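Local coordinates for protein phenylalanine hydroxylase (Colwellia psychrerythraea, PDB 2V27) that probably catalyses the iron-dependent hydroxylation of L-phenylalanine to L-tyrosine, using molecular oxygen and tetrahydrobiopterin as co-substrates, at residues B[90-95]-B[153-158]; B[98-103]-B[125-130]; B[138-143]-B[164-169]; B[178-183]-B[225-230]. One frame throughout, in Å; residues are numbered along the deposited sequence. Where two conformers were deposited one is given.

Interaction 1 (B[90-95]-B[153-158]); sequences EFFRLL and EQRVFL. With SO4 (sulfate ion), chain F.
Phe-92 of helix 88-96 reaches across to Arg-155 and Leu-158, one turn apart on helix 152-167, and its ring meets the aliphatic shaft of the arginine obliquely at CE1 and a leucine methyl near CE2 and CZ. The ring and the Arg-155 guanidinium lie at a shallow tilt, their planes 24° apart, with Phe-92 CD1 over one face of the guanidinium and 3.7 Å from Arg-155 NE. Lower down the same chain, Arg-155 CG comes within 3.7 Å of Phe-92 CE1. This alignment depends on the arginine being extended from CG to NE (chi2 178°, chi3 167°), which lays its methylenes and then its NE past successive ring carbons. Leu-158 CD1 comes obliquely from the same side of the ring plane, 4.2 Å from Phe-92 CE2. Tyr-143 of helix 134-147 and His-274 also pack on the phenylalanine ring. Elsewhere on helix 88-96, Arg-93 grips Glu-90 side-on: NH2 lies 2.7 Å from Glu-90 OE2 and NE 3.1 Å from Glu-90 OE1. Its NH1 and NH2 bond O1 of a sulfate ion, probably from the crystallisation liquor, NH1 at 2.9 Å; NH1 pairs with Glu-97 as well. Across the helices the contact is therefore apolar and van der Waals in character. The charged end of Arg-155 gets its polar partner elsewhere, NE binding Gly-147 O, so the buried ring can rest on the chain without costing the guanidinium that bond.

Interaction 2 (B[98-103]-B[125-130]); sequences KKFPVA and FGHCPL. With FE (Fe (III) ion), chain E; SO4 (sulfate ion), chain F.
Two first torsions aim Phe-100 and His-127 at each other: in Phe-100, CG is anti to the backbone N (chi1 -161°), sending the ring from strand 99-103 toward helix 120-131, while in His-127 CG is anti to the carbonyl carbon (chi1 -65°), turning the imidazole to the iron. His-127 belongs to the two-histidine, one-carboxylate facial triad of this hydroxylase family, completed here by His-122 and Glu-167. The rings meet obliquely, planes at 65° and centroids 5.5 Å apart. His-127 CD2 sits at the edge of the phenylalanine, near its plane and 3.7 Å from Phe-100 CZ, and the methylene joins in, with His-127 CB 3.8 Å from Phe-100 CE2. The phenyl ring thus packs along the CB-CG-CD2 side of a metal ligand, a second-shell neighbour that probably helps to fix the imidazole's rotation; Glu-123, Leu-131 and Trp-77 also touch the phenyl group. The strand next in line, 78-82, runs parallel to 99-103. Lys-99, in contrast, extends away and its NZ binds sulfate O3 at 2.8 Å. At the metal, His-127 NE2 coordinates the iron at 2.1 Å, and water 2 binds it at the same distance.

Interaction 3 (B[138-143]-B[164-169]); sequences NYTEAY and FTIEFG. With FE (Fe (III) ion), chain E.
The carboxylate arm of the iron-binding facial triad leaves the last turn of helix 152-167, and helix 134-147 packs against that turn, where Tyr-139 and Thr-140 meet Thr-165 and Ile-166. In this wider, pi-type turn (164-167) Thr-165 and Ile-166 face helix 134-147, while Glu-167, next in sequence, points to the metal. Tyr-139 spans the gap with its hydroxyl: OH donates to Thr-165 OG1 at 2.9 Å, with the threonine oxygen at the ring edge, near the ring plane. Thr-165 OG1 lies between its backbone N and carbonyl carbon (chi1 50°), a placement from which it also bonds to Leu-161 O on the preceding turn; it can thus accept from the tyrosine and donate to the helix carbonyl, and the buried hydroxyl has two partners. Beside this bond Ile-166 rests its delta methyl against both side chains of the other helix. Ile-166 CD1 comes obliquely to the tyrosine ring, 3.7 Å from Tyr-139 CE2, and also lies 3.6 Å from Thr-140 OG1, whose hydrogen-bond partner is Phe-136 O. Tyr-139 further touches Leu-233 and Ile-236, so the ring contacts two helices besides its own, 152-167 and 233-237. Past Ile-166 the Glu-167 chain bends at chi2 (-71°) to present both oxygens to the metal: OE1 binds the iron at 2.1 Å and OE2 binds it at 2.3 Å.

Interaction 4 (B[178-183]-B[225-230]); sequences RIYGGG and YMLTKV
The ring of Tyr-180 is met obliquely by two aliphatic side chains, Leu-227 at its phenol end and Val-230 toward its root. Leu-227 CD1 lies 3.5 Å from Tyr-180 CZ and 3.4 Å from Tyr-180 OH, the two side chains crossing at about a right angle. At the base, Val-230 CG2 lies 4.0 Å from Tyr-180 CB. The tyrosine's CG sits between the backbone N and the carbonyl carbon (chi1 76°), a crowded position that turns the ring toward 225-230. Its hydroxyl is not left to the leucine alone: Tyr-180 OH donates to water 3 at 2.7 Å, and the water donates in turn to Tyr-225 O at 2.9 Å. A single water thus ties the phenol to the backbone of strand 223-227, while CE2 and CZ pack against Leu-227 and CB against Val-230. Tyr-180 follows strand 176-179 and precedes Gly-181, the N-cap of helix 182-185. In the mixed sheet, strand 170-173 separates strands 176-179 and 223-227, and its Leu-171 touches both Tyr-180 and Leu-227; the contact therefore lies beside Leu-171 of the intervening strand, where the chain leaves strand 176-179 for helix 182-185.

How the interactions relate
Interactions 2 and 3 share the iron and both of its waters: His-127 NE2 and Glu-167 OE1, ligands from separate helices, stand 3.2 Å apart. Interaction 4 adjoins them without binding the metal. Ile-166 O and Gly-182 N, 2.8 Å apart, probably hydrogen-bond, linking the glutamate-bearing helix end to the start of helix 182-185, and His-127 CE1 lies 3.4 Å from Gly-182 CA. Interaction 1 is more peripheral, with Phe-92 about 13 Å from the iron by side chain, yet it joins interaction 3 through helix 152-167 and through Phe-92 CE2 against Tyr-143 CE2 at 3.5 Å. It meets interaction 2 through the Schellman turn between helix 88-96 and strand 99-103; Arg-93 and Lys-99 share the sulfate.

Interaction 1 (B[90-95]-B[153-158])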
# COMPACT_ATOMS: atom_id res chain seq x y z
N GLU B 90 -17.13 -12.80 -19.23
CA GLU B 90 -17.77 -11.78 -20.01
C GLU B 90 -16.78 -10.68 -20.41
O GLU B 90 -16.83 -10.19 -21.56
CB GLU B 90 -19.00 -11.25 -19.32
CG GLU B 90 -20.22 -12.18 -19.53
CD GLU B 90 -20.77 -12.11 -20.96
OE1 GLU B 90 -20.37 -12.94 -21.84
OE2 GLU B 90 -21.57 -11.18 -21.21
N PHE B 91 -15.86 -10.32 -19.52
CA PHE B 91 -14.84 -9.33 -19.89
C PHE B 91 -14.01 -9.78 -21.10
O PHE B 91 -13.86 -9.04 -22.08
CB PHE B 91 -13.92 -9.07 -18.69
CG PHE B 91 -12.92 -8.00 -18.96
CD1 PHE B 91 -13.25 -6.65 -18.76
CD2 PHE B 91 -11.64 -8.33 -19.43
CE1 PHE B 91 -12.31 -5.64 -19.03
CE2 PHE B 91 -10.70 -7.33 -19.71
CZ PHE B 91 -11.04 -6.00 -19.49
N PHE B 92 -13.48 -11.01 -21.04
CA PHE B 92 -12.75 -11.59 -22.17
C PHE B 92 -13.63 -11.63 -23.46
O PHE B 92 -13.19 -11.26 -24.55
CB PHE B 92 -12.17 -12.98 -21.87
CG PHE B 92 -11.06 -12.95 -20.87
CD1 PHE B 92 -11.23 -13.49 -19.62
CD2 PHE B 92 -9.84 -12.42 -21.22
CE1 PHE B 92 -10.18 -13.46 -18.68
CE2 PHE B 92 -8.75 -12.40 -20.28
CZ PHE B 92 -8.97 -12.91 -19.03
N ARG B 93 -14.86 -12.09 -23.31
CA ARG B 93 -15.77 -12.16 -24.47
C ARG B 93 -15.95 -10.78 -25.10
O ARG B 93 -15.81 -10.62 -26.36
CB ARG B 93 -17.11 -12.73 -24.02
CG ARG B 93 -18.06 -13.09 -25.18
CD ARG B 93 -18.98 -11.91 -25.56
NE ARG B 93 -20.00 -11.61 -24.56
CZ ARG B 93 -20.99 -10.75 -24.77
NH1 ARG B 93 -21.06 -10.15 -25.95
NH2 ARG B 93 -21.91 -10.49 -23.83
N LEU B 94 -16.24 -9.77 -24.27
CA LEU B 94 -16.38 -8.40 -24.83
C LEU B 94 -15.13 -7.92 -25.56
O LEU B 94 -15.23 -7.47 -26.71
CB LEU B 94 -16.90 -7.40 -23.81
CG LEU B 94 -18.30 -7.79 -23.29
CD1 LEU B 94 -18.52 -6.97 -22.00
CD2 LEU B 94 -19.40 -7.46 -24.35
N LEU B 95 -13.97 -8.01 -24.92
CA LEU B 95 -12.75 -7.58 -25.63
C LEU B 95 -12.53 -8.37 -26.92
O LEU B 95 -12.06 -7.80 -27.93
CB LEU B 95 -11.48 -7.65 -24.77
CG LEU B 95 -11.14 -6.38 -24.00
CD1 LEU B 95 -12.19 -6.05 -22.95
CD2 LEU B 95 -9.72 -6.58 -23.39
N GLU B 153 -6.59 -20.45 -13.23
CA GLU B 153 -5.23 -20.03 -12.96
C GLU B 153 -4.64 -19.34 -14.18
O GLU B 153 -3.88 -18.41 -14.01
CB GLU B 153 -4.33 -21.17 -12.47
CG GLU B 153 -3.00 -20.69 -11.82
CD GLU B 153 -3.14 -19.70 -10.64
OE1 GLU B 153 -3.92 -19.97 -9.69
OE2 GLU B 153 -2.45 -18.64 -10.66
N GLN B 154 -5.01 -19.75 -15.39
CA GLN B 154 -4.43 -19.09 -16.56
C GLN B 154 -4.94 -17.63 -16.64
O GLN B 154 -4.18 -16.70 -16.94
CB GLN B 154 -4.81 -19.84 -17.84
CG GLN B 154 -3.97 -21.07 -18.07
CD GLN B 154 -4.54 -21.96 -19.16
OE1 GLN B 154 -5.71 -21.84 -19.56
NE2 GLN B 154 -3.67 -22.82 -19.70
N ARG B 155 -6.19 -17.45 -16.26
CA ARG B 155 -6.79 -16.09 -16.25
C ARG B 155 -6.04 -15.18 -15.24
O ARG B 155 -5.90 -13.97 -15.54
CB ARG B 155 -8.33 -16.16 -16.07
CG ARG B 155 -9.03 -16.68 -17.37
CD ARG B 155 -10.55 -16.83 -17.25
NE ARG B 155 -11.23 -17.03 -18.55
CZ ARG B 155 -12.54 -17.30 -18.66
NH1 ARG B 155 -13.32 -17.36 -17.56
NH2 ARG B 155 -13.07 -17.48 -19.87
N VAL B 156 -5.55 -15.72 -14.12
CA VAL B 156 -4.74 -14.95 -13.11
C VAL B 156 -3.47 -14.42 -13.81
O VAL B 156 -3.13 -13.22 -13.67
CB VAL B 156 -4.37 -15.78 -11.81
CG1 VAL B 156 -3.39 -15.03 -10.88
CG2 VAL B 156 -5.64 -16.18 -11.01
N PHE B 157 -2.82 -15.26 -14.60
CA PHE B 157 -1.62 -14.86 -15.33
C PHE B 157 -1.94 -13.84 -16.39
O PHE B 157 -1.17 -12.91 -16.58
CB PHE B 157 -0.94 -16.10 -15.95
CG PHE B 157 -0.11 -16.89 -14.95
CD1 PHE B 157 1.26 -16.60 -14.81
CD2 PHE B 157 -0.69 -17.86 -14.12
CE1 PHE B 157 2.06 -17.29 -13.85
CE2 PHE B 157 0.08 -18.54 -13.16
CZ PHE B 157 1.46 -18.27 -13.05
N LEU B 158 -3.07 -14.02 -17.08
CA LEU B 158 -3.48 -13.07 -18.09
C LEU B 158 -3.76 -11.70 -17.43
O LEU B 158 -3.28 -10.69 -17.91
CB LEU B 158 -4.75 -13.62 -18.80
CG LEU B 158 -4.47 -14.84 -19.69
CD1 LEU B 158 -5.80 -15.32 -20.35
CD2 LEU B 158 -3.43 -14.45 -20.71
S SO4 F . -23.80 -8.07 -27.16
O1 SO4 F . -23.25 -8.28 -25.78
O2 SO4 F . -25.23 -7.74 -26.96
O3 SO4 F . -23.11 -6.99 -27.88
O4 SO4 F . -23.63 -9.36 -27.90

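Interaction 2 (B[98-103]-B[125-130])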
# COMPACT_ATOMS: atom_id res chain seq x y z
N LYS B 98 -14.16 -6.73 -29.63
CA LYS B 98 -13.82 -5.30 -29.82
C LYS B 98 -14.88 -4.39 -29.19
O LYS B 98 -15.20 -3.29 -29.68
CB LYS B 98 -13.47 -4.93 -31.29
CG LYS B 98 -12.52 -5.93 -31.91
CD LYS B 98 -12.38 -5.87 -33.43
CE LYS B 98 -11.88 -4.55 -33.89
NZ LYS B 98 -11.64 -4.50 -35.42
N LYS B 99 -15.35 -4.83 -28.02
CA LYS B 99 -16.25 -4.08 -27.17
C LYS B 99 -15.54 -3.82 -25.83
O LYS B 99 -15.20 -4.75 -25.09
CB LYS B 99 -17.53 -4.89 -26.95
CG LYS B 99 -18.36 -5.04 -28.24
CD LYS B 99 -19.32 -6.21 -28.11
CE LYS B 99 -19.99 -6.44 -29.52
NZ LYS B 99 -20.91 -7.63 -29.50
N PHE B 100 -15.27 -2.55 -25.56
CA PHE B 100 -14.57 -2.18 -24.31
C PHE B 100 -15.57 -1.79 -23.22
O PHE B 100 -16.27 -0.81 -23.37
CB PHE B 100 -13.60 -1.02 -24.57
CG PHE B 100 -12.54 -0.88 -23.49
CD1 PHE B 100 -11.54 -1.83 -23.38
CD2 PHE B 100 -12.60 0.14 -22.55
CE1 PHE B 100 -10.54 -1.76 -22.36
CE2 PHE B 100 -11.62 0.22 -21.50
CZ PHE B 100 -10.60 -0.75 -21.43
N PRO B 101 -15.63 -2.56 -22.14
CA PRO B 101 -16.67 -2.31 -21.15
C PRO B 101 -16.42 -0.98 -20.40
O PRO B 101 -15.29 -0.71 -19.98
CB PRO B 101 -16.56 -3.52 -20.20
CG PRO B 101 -15.71 -4.58 -20.93
CD PRO B 101 -14.79 -3.74 -21.80
N VAL B 102 -17.44 -0.14 -20.28
CA VAL B 102 -17.32 1.16 -19.57
C VAL B 102 -18.44 1.22 -18.54
O VAL B 102 -19.63 1.14 -18.91
CB VAL B 102 -17.45 2.37 -20.56
CG1 VAL B 102 -17.45 3.77 -19.83
CG2 VAL B 102 -16.34 2.34 -21.73
N ALA B 103 -18.08 1.35 -17.26
CA ALA B 103 -19.09 1.43 -16.21
C ALA B 103 -19.76 2.81 -16.31
O ALA B 103 -19.11 3.83 -16.51
CB ALA B 103 -18.43 1.27 -14.85
N PHE B 125 -11.00 8.61 -20.53
CA PHE B 125 -9.77 9.37 -20.58
C PHE B 125 -8.52 8.46 -20.56
O PHE B 125 -7.54 8.67 -21.33
CB PHE B 125 -9.74 10.39 -19.44
CG PHE B 125 -8.63 11.37 -19.58
CD1 PHE B 125 -8.84 12.65 -20.13
CD2 PHE B 125 -7.39 11.02 -19.10
CE1 PHE B 125 -7.76 13.56 -20.27
CE2 PHE B 125 -6.34 11.89 -19.20
CZ PHE B 125 -6.48 13.14 -19.76
N GLY B 126 -8.54 7.45 -19.70
CA GLY B 126 -7.35 6.61 -19.56
C GLY B 126 -7.08 5.63 -20.71
O GLY B 126 -5.90 5.41 -21.06
N HIS B 127 -8.14 4.95 -21.20
CA HIS B 127 -7.97 3.87 -22.21
C HIS B 127 -8.42 4.21 -23.63
O HIS B 127 -7.77 3.87 -24.62
CB HIS B 127 -8.67 2.58 -21.76
CG HIS B 127 -8.08 1.96 -20.52
ND1 HIS B 127 -6.73 1.65 -20.38
CD2 HIS B 127 -8.66 1.62 -19.35
CE1 HIS B 127 -6.52 1.13 -19.18
NE2 HIS B 127 -7.67 1.12 -18.53
N CYS B 128 -9.54 4.92 -23.75
CA CYS B 128 -10.13 5.07 -25.08
C CYS B 128 -9.21 5.80 -26.10
O CYS B 128 -9.21 5.45 -27.28
CB CYS B 128 -11.51 5.72 -24.96
SG CYS B 128 -12.73 4.53 -24.40
N PRO B 129 -8.41 6.80 -25.68
CA PRO B 129 -7.56 7.38 -26.73
C PRO B 129 -6.60 6.36 -27.39
O PRO B 129 -6.33 6.44 -28.61
CB PRO B 129 -6.76 8.47 -25.99
CG PRO B 129 -7.64 8.84 -24.82
CD PRO B 129 -8.26 7.50 -24.38
N LEU B 130 -6.10 5.39 -26.62
CA LEU B 130 -5.26 4.38 -27.22
C LEU B 130 -5.99 3.30 -28.01
O LEU B 130 -5.37 2.61 -28.85
CB LEU B 130 -4.31 3.80 -26.14
CG LEU B 130 -3.16 4.78 -25.89
CD1 LEU B 130 -2.51 4.38 -24.52
CD2 LEU B 130 -2.13 4.75 -26.98
FE FE E . -8.24 0.41 -16.58
S SO4 F . -23.80 -8.07 -27.16
O1 SO4 F . -23.25 -8.28 -25.78
O2 SO4 F . -25.23 -7.74 -26.96
O3 SO4 F . -23.11 -6.99 -27.88
O4 SO4 F . -23.63 -9.36 -27.90
O HOH W 1 -8.97 -0.56 -14.67
O HOH W 2 -10.09 -0.34 -17.19

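Interaction 3 (B[138-143]-B[164-169])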
# COMPACT_ATOMS: atom_id res chain seq x y z
N ASN B 138 -5.43 -3.77 -31.42
CA ASN B 138 -5.29 -5.18 -31.86
C ASN B 138 -4.77 -6.02 -30.70
O ASN B 138 -5.16 -7.17 -30.55
CB ASN B 138 -4.41 -5.34 -33.10
CG ASN B 138 -5.00 -4.72 -34.34
OD1 ASN B 138 -6.23 -4.50 -34.44
ND2 ASN B 138 -4.12 -4.39 -35.28
N TYR B 139 -3.86 -5.48 -29.90
CA TYR B 139 -3.34 -6.21 -28.74
C TYR B 139 -4.49 -6.48 -27.73
O TYR B 139 -4.60 -7.59 -27.20
CB TYR B 139 -2.18 -5.41 -28.12
CG TYR B 139 -1.77 -5.90 -26.74
CD1 TYR B 139 -0.98 -7.04 -26.61
CD2 TYR B 139 -2.20 -5.23 -25.59
CE1 TYR B 139 -0.60 -7.52 -25.39
CE2 TYR B 139 -1.84 -5.69 -24.32
CZ TYR B 139 -1.06 -6.84 -24.22
OH TYR B 139 -0.65 -7.23 -22.94
N THR B 140 -5.33 -5.48 -27.49
CA THR B 140 -6.44 -5.64 -26.59
C THR B 140 -7.42 -6.71 -27.07
O THR B 140 -7.94 -7.53 -26.28
CB THR B 140 -7.11 -4.28 -26.33
OG1 THR B 140 -6.11 -3.33 -25.91
CG2 THR B 140 -8.19 -4.35 -25.29
N GLU B 141 -7.72 -6.69 -28.36
CA GLU B 141 -8.55 -7.76 -28.93
C GLU B 141 -7.89 -9.16 -28.73
O GLU B 141 -8.58 -10.12 -28.35
CB GLU B 141 -8.76 -7.47 -30.41
CG GLU B 141 -9.63 -8.53 -31.13
CD GLU B 141 -9.67 -8.32 -32.63
OE1 GLU B 141 -9.09 -7.35 -33.13
OE2 GLU B 141 -10.35 -9.13 -33.32
N ALA B 142 -6.61 -9.26 -29.03
CA ALA B 142 -5.89 -10.53 -28.90
C ALA B 142 -5.91 -10.96 -27.44
O ALA B 142 -6.06 -12.17 -27.12
CB ALA B 142 -4.47 -10.39 -29.39
N TYR B 143 -5.79 -10.01 -26.51
CA TYR B 143 -5.79 -10.34 -25.09
C TYR B 143 -7.16 -10.96 -24.75
O TYR B 143 -7.28 -11.98 -24.03
CB TYR B 143 -5.48 -9.07 -24.27
CG TYR B 143 -5.74 -9.32 -22.82
CD1 TYR B 143 -4.72 -9.87 -22.00
CD2 TYR B 143 -6.99 -9.05 -22.21
CE1 TYR B 143 -4.92 -10.14 -20.64
CE2 TYR B 143 -7.19 -9.31 -20.82
CZ TYR B 143 -6.14 -9.89 -20.03
OH TYR B 143 -6.31 -10.19 -18.72
N PHE B 164 0.33 -5.07 -16.12
CA PHE B 164 1.60 -4.48 -16.43
C PHE B 164 1.72 -3.83 -17.81
O PHE B 164 2.77 -3.27 -18.13
CB PHE B 164 2.68 -5.51 -16.20
CG PHE B 164 2.96 -5.73 -14.73
CD1 PHE B 164 2.65 -6.96 -14.11
CD2 PHE B 164 3.49 -4.67 -13.97
CE1 PHE B 164 2.93 -7.17 -12.72
CE2 PHE B 164 3.78 -4.83 -12.61
CZ PHE B 164 3.51 -6.09 -11.98
N THR B 165 0.65 -3.91 -18.63
CA THR B 165 0.65 -3.32 -19.99
C THR B 165 -0.50 -2.30 -20.04
O THR B 165 -0.28 -1.12 -19.82
CB THR B 165 0.51 -4.43 -21.11
OG1 THR B 165 -0.60 -5.31 -20.83
CG2 THR B 165 1.80 -5.24 -21.15
N ILE B 166 -1.71 -2.76 -20.29
CA ILE B 166 -2.85 -1.85 -20.43
C ILE B 166 -3.08 -0.95 -19.21
O ILE B 166 -3.49 0.22 -19.41
CB ILE B 166 -4.10 -2.70 -20.80
CG1 ILE B 166 -3.89 -3.23 -22.26
CG2 ILE B 166 -5.44 -1.87 -20.67
CD1 ILE B 166 -4.88 -4.23 -22.70
N GLU B 167 -2.89 -1.48 -17.98
CA GLU B 167 -3.14 -0.62 -16.82
C GLU B 167 -1.91 0.24 -16.43
O GLU B 167 -2.06 1.47 -16.22
CB GLU B 167 -3.73 -1.39 -15.62
CG GLU B 167 -5.04 -2.06 -16.02
CD GLU B 167 -6.19 -1.03 -16.22
OE1 GLU B 167 -7.26 -1.46 -16.71
OE2 GLU B 167 -6.07 0.17 -15.87
N PHE B 168 -0.73 -0.36 -16.30
CA PHE B 168 0.45 0.35 -15.76
C PHE B 168 1.68 0.39 -16.66
O PHE B 168 2.79 0.62 -16.20
CB PHE B 168 0.78 -0.20 -14.33
CG PHE B 168 -0.21 0.28 -13.31
CD1 PHE B 168 -1.40 -0.39 -13.11
CD2 PHE B 168 -0.02 1.51 -12.67
CE1 PHE B 168 -2.39 0.12 -12.27
CE2 PHE B 168 -0.99 2.03 -11.82
CZ PHE B 168 -2.19 1.32 -11.62
N GLY B 169 1.46 0.19 -17.95
CA GLY B 169 2.58 0.21 -18.90
C GLY B 169 3.26 1.56 -19.06
O GLY B 169 2.61 2.60 -19.09
FE FE E . -8.24 0.41 -16.58
O HOH W 1 -8.97 -0.56 -14.67
O HOH W 2 -10.09 -0.34 -17.19

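Interaction 4 (B[178-183]-B[225-230])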
# COMPACT_ATOMS: atom_id res chain seq x y z
N ARG B 178 7.81 7.68 -20.75
CA ARG B 178 6.43 8.06 -21.10
C ARG B 178 5.50 6.99 -20.56
O ARG B 178 5.92 5.90 -20.08
CB ARG B 178 6.26 8.27 -22.62
CG ARG B 178 7.12 9.41 -23.25
CD ARG B 178 6.68 10.78 -22.77
NE ARG B 178 7.34 11.84 -23.52
CZ ARG B 178 8.50 12.37 -23.13
NH1 ARG B 178 9.07 11.92 -22.01
NH2 ARG B 178 9.08 13.36 -23.84
N ILE B 179 4.22 7.27 -20.71
CA ILE B 179 3.14 6.45 -20.15
C ILE B 179 2.14 5.95 -21.19
O ILE B 179 1.68 6.76 -22.01
CB ILE B 179 2.29 7.26 -19.13
CG1 ILE B 179 3.20 7.89 -18.06
CG2 ILE B 179 1.24 6.35 -18.46
CD1 ILE B 179 2.56 9.11 -17.41
N TYR B 180 1.84 4.65 -21.17
CA TYR B 180 0.71 4.19 -21.98
C TYR B 180 -0.40 3.51 -21.17
O TYR B 180 -1.52 3.36 -21.67
CB TYR B 180 1.13 3.36 -23.23
CG TYR B 180 1.56 1.94 -22.96
CD1 TYR B 180 0.63 0.88 -23.08
CD2 TYR B 180 2.87 1.64 -22.50
CE1 TYR B 180 1.02 -0.42 -22.82
CE2 TYR B 180 3.28 0.33 -22.25
CZ TYR B 180 2.36 -0.70 -22.40
OH TYR B 180 2.65 -2.03 -22.11
N GLY B 181 -0.08 3.13 -19.92
CA GLY B 181 -1.07 2.46 -19.06
C GLY B 181 -2.19 3.39 -18.57
O GLY B 181 -1.94 4.48 -18.00
N GLY B 182 -3.46 2.94 -18.74
CA GLY B 182 -4.62 3.80 -18.42
C GLY B 182 -4.82 4.12 -16.93
O GLY B 182 -5.31 5.20 -16.56
N GLY B 183 -4.37 3.19 -16.07
CA GLY B 183 -4.40 3.38 -14.62
C GLY B 183 -3.51 4.54 -14.19
O GLY B 183 -3.74 5.17 -13.14
N TYR B 225 6.96 -2.21 -15.97
CA TYR B 225 7.63 -2.72 -17.19
C TYR B 225 7.51 -1.73 -18.34
O TYR B 225 6.48 -1.12 -18.56
CB TYR B 225 7.11 -4.09 -17.59
CG TYR B 225 7.54 -5.12 -16.59
CD1 TYR B 225 6.68 -5.51 -15.55
CD2 TYR B 225 8.81 -5.73 -16.68
CE1 TYR B 225 7.08 -6.48 -14.60
CE2 TYR B 225 9.22 -6.70 -15.76
CZ TYR B 225 8.37 -7.09 -14.71
OH TYR B 225 8.77 -8.04 -13.76
N MET B 226 8.62 -1.57 -19.06
CA MET B 226 8.71 -0.59 -20.13
C MET B 226 8.87 -1.21 -21.51
O MET B 226 9.81 -1.99 -21.74
CB MET B 226 9.90 0.32 -19.88
CG MET B 226 9.91 0.97 -18.47
SD MET B 226 11.33 2.12 -18.31
CE MET B 226 12.67 0.96 -18.20
N LEU B 227 7.97 -0.85 -22.43
CA LEU B 227 8.22 -1.04 -23.86
C LEU B 227 9.07 0.13 -24.36
O LEU B 227 9.37 1.04 -23.61
CB LEU B 227 6.88 -1.07 -24.63
CG LEU B 227 5.78 -2.03 -24.14
CD1 LEU B 227 4.48 -1.73 -24.96
CD2 LEU B 227 6.16 -3.48 -24.27
N THR B 228 9.43 0.12 -25.64
CA THR B 228 10.05 1.32 -26.23
C THR B 228 9.08 2.14 -27.09
O THR B 228 9.33 3.32 -27.38
CB THR B 228 11.22 0.93 -27.13
OG1 THR B 228 10.73 0.21 -28.26
CG2 THR B 228 12.28 0.13 -26.33
N LYS B 229 7.99 1.50 -27.53
CA LYS B 229 6.94 2.16 -28.33
C LYS B 229 5.69 1.29 -28.16
O LYS B 229 5.83 0.09 -27.90
CB LYS B 229 7.31 2.25 -29.83
CG LYS B 229 7.85 0.99 -30.43
CD LYS B 229 8.34 1.13 -31.91
CE LYS B 229 8.67 -0.28 -32.53
NZ LYS B 229 7.74 -1.57 -32.37
N VAL B 230 4.52 1.88 -28.30
CA VAL B 230 3.26 1.09 -28.21
C VAL B 230 3.24 -0.03 -29.25
O VAL B 230 2.70 -1.10 -28.98
CB VAL B 230 2.07 2.06 -28.35
CG1 VAL B 230 0.74 1.27 -28.46
CG2 VAL B 230 2.02 2.97 -27.14
O HOH W 3 4.57 -2.52 -20.22